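Dienelactone hydrolase (PDB 2O2G) is probably a hydrolase of the dienelactone hydrolase family, with the alpha/beta-hydrolase fold, whose natural substrate is not established. Local coordinates at residues 24-28 with 47-51. Sequence-based numbering, arbitrary orientation. Where two conformers were deposited one is given.
With EDO (1,2-ethanediol), chain D; SO4 (sulfate ion), chain B.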
loop_
_atom_site.group_PDB
_atom_site.type_symbol
_atom_site.label_atom_id
_atom_site.label_comp_id
_atom_site.label_asym_id
_atom_site.label_seq_id
_atom_site.Cartn_x
_atom_site.Cartn_y
_atom_site.Cartn_z
ATOM N N LEU A 24 -14.431 -8.045 -1.060
ATOM C CA LEU A 24 -13.933 -6.694 -0.819
ATOM C C LEU A 24 -14.053 -5.878 -2.080
ATOM O O LEU A 24 -13.671 -6.343 -3.140
ATOM C CB LEU A 24 -12.459 -6.748 -0.467
ATOM C CG LEU A 24 -12.014 -7.608 0.707
ATOM C CD1 LEU A 24 -10.489 -7.511 0.832
ATOM C CD2 LEU A 24 -12.709 -7.123 2.008
ATOM N N LYS A 25 -14.549 -4.648 -1.956
ATOM C CA LYS A 25 -14.756 -3.794 -3.100
ATOM C C LYS A 25 -13.422 -3.198 -3.520
ATOM O O LYS A 25 -12.564 -2.809 -2.701
ATOM C CB LYS A 25 -15.785 -2.707 -2.810
ATOM C CG LYS A 25 -17.178 -3.294 -2.487
ATOM C CD LYS A 25 -18.280 -2.274 -2.406
ATOM C CE LYS A 25 -18.410 -1.588 -1.108
ATOM N NZ LYS A 25 -19.678 -0.801 -1.068
ATOM N N GLY A 26 -13.266 -3.113 -4.822
ATOM C CA GLY A 26 -12.048 -2.596 -5.380
ATOM C C GLY A 26 -12.252 -1.755 -6.596
ATOM O O GLY A 26 -13.273 -1.849 -7.267
ATOM N N ASN A 27 -11.237 -0.952 -6.886
ATOM C CA ASN A 27 -11.269 -0.127 -8.077
ATOM C C ASN A 27 -9.933 -0.462 -8.789
ATOM O O ASN A 27 -8.822 -0.171 -8.282
ATOM C CB ASN A 27 -11.531 1.365 -7.733
ATOM C CG ASN A 27 -12.979 1.649 -7.103
ATOM O OD1 ASN A 27 -13.980 0.936 -7.333
ATOM N ND2 ASN A 27 -13.068 2.753 -6.353
ATOM N N LEU A 28 -10.069 -1.146 -9.941
ATOM C CA LEU A 28 -8.944 -1.610 -10.736
ATOM C C LEU A 28 -8.750 -0.789 -11.977
ATOM O O LEU A 28 -9.696 -0.582 -12.757
ATOM C CB LEU A 28 -9.186 -3.066 -11.158
ATOM C CG LEU A 28 -8.146 -3.829 -11.990
ATOM C CD1 LEU A 28 -6.815 -4.089 -11.262
ATOM C CD2 LEU A 28 -8.792 -5.147 -12.413
ATOM N N SER A 47 -10.853 4.216 3.199
ATOM C CA SER A 47 -11.451 3.338 2.210
ATOM C C SER A 47 -10.719 3.448 0.883
ATOM O O SER A 47 -9.742 4.191 0.750
ATOM C CB SER A 47 -12.890 3.771 2.002
ATOM O OG SER A 47 -12.901 5.070 1.458
ATOM N N ARG A 48 -11.225 2.726 -0.107
ATOM C CA ARG A 48 -10.677 2.770 -1.434
ATOM C C ARG A 48 -10.933 4.133 -2.080
ATOM O O ARG A 48 -10.329 4.477 -3.097
ATOM C CB ARG A 48 -11.245 1.632 -2.278
ATOM C CG ARG A 48 -12.693 1.795 -2.680
ATOM C CD ARG A 48 -13.185 0.513 -3.271
ATOM N NE ARG A 48 -14.384 0.696 -4.053
ATOM C CZ ARG A 48 -15.592 0.919 -3.563
ATOM N NH1 ARG A 48 -15.789 0.997 -2.260
ATOM N NH2 ARG A 48 -16.613 1.059 -4.396
ATOM N N TYR A 49 -11.829 4.916 -1.493
ATOM C CA TYR A 49 -12.105 6.267 -1.977
ATOM C C TYR A 49 -11.189 7.313 -1.408
ATOM O O TYR A 49 -11.342 8.463 -1.765
ATOM C CB TYR A 49 -13.537 6.675 -1.671
ATOM C CG TYR A 49 -14.502 5.990 -2.550
ATOM C CD1 TYR A 49 -14.617 6.345 -3.892
ATOM C CD2 TYR A 49 -15.312 4.991 -2.055
ATOM C CE1 TYR A 49 -15.537 5.711 -4.714
ATOM C CE2 TYR A 49 -16.222 4.359 -2.850
ATOM C CZ TYR A 49 -16.338 4.716 -4.189
ATOM O OH TYR A 49 -17.243 4.062 -4.992
ATOM N N SER A 50 -10.246 6.935 -0.534
ATOM C CA SER A 50 -9.290 7.912 0.010
ATOM C C SER A 50 -8.839 8.874 -1.067
ATOM O O SER A 50 -8.245 8.416 -2.038
ATOM C CB SER A 50 -8.018 7.224 0.501
ATOM O OG SER A 50 -6.977 8.181 0.679
ATOM N N PRO A 51 -9.026 10.195 -0.870
ATOM C CA PRO A 51 -8.547 11.170 -1.890
ATOM C C PRO A 51 -7.021 11.174 -2.015
ATOM O O PRO A 51 -6.463 11.421 -3.092
ATOM C CB PRO A 51 -9.082 12.524 -1.405
ATOM C CG PRO A 51 -9.752 12.298 -0.107
ATOM C CD PRO A 51 -9.630 10.848 0.306
HETATM C C1 EDO D . -17.506 -1.947 -5.963
HETATM O O1 EDO D . -16.200 -2.452 -6.337
HETATM C C2 EDO D . -18.671 -2.754 -6.516
HETATM O O2 EDO D . -18.348 -4.151 -6.658
HETATM S S SO4 B . -5.306 7.270 3.985
HETATM O O1 SO4 B . -5.449 5.922 3.465
HETATM O O2 SO4 B . -6.639 7.754 4.204
HETATM O O3 SO4 B . -4.729 8.073 2.923
HETATM O O4 SO4 B . -4.482 7.326 5.187
HETATM O O HOH W 1 -11.130 4.509 -5.767
#
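Residues 24-28 form an extended strand, and residues 47-50 a loop that folds into a type I turn from S47 to S50, closed by S50 N to S47 O at 3.1 Å, and runs into the helix beginning at P51. The nearest CA atoms, those of G26 and R48, are 6.8 Å apart. S47 OG accepts from Y49 N (3.1 Å), an ST turn within the same bend. The long arginine spans the distance: its CD lies against the strand backbone, 3.4 Å from K25 O and 3.9 Å from CA of G26, and CB of K25 covers one guanidinium face, 3.7 Å from R48 CZ. Alternation along the strand turns K25 and N27 toward the loop. N27, with both acceptor and donor, takes a weak hydrogen bond from R48 NE to its OD1 (3.3 Å), while a water accepts from its ND2 (2.7 Å) and donates to R48 O (2.8 Å). K25 NZ and R48 NH1 lie 4.4 Å apart, but Q75 binds the lysine and D71 forms a salt bridge with the arginine. The contact thus ties strand 22-29, flanked by strands 12-19 and 66-70, to the loop between strand 36-41 and helix 51-63, whose N-cap is S50.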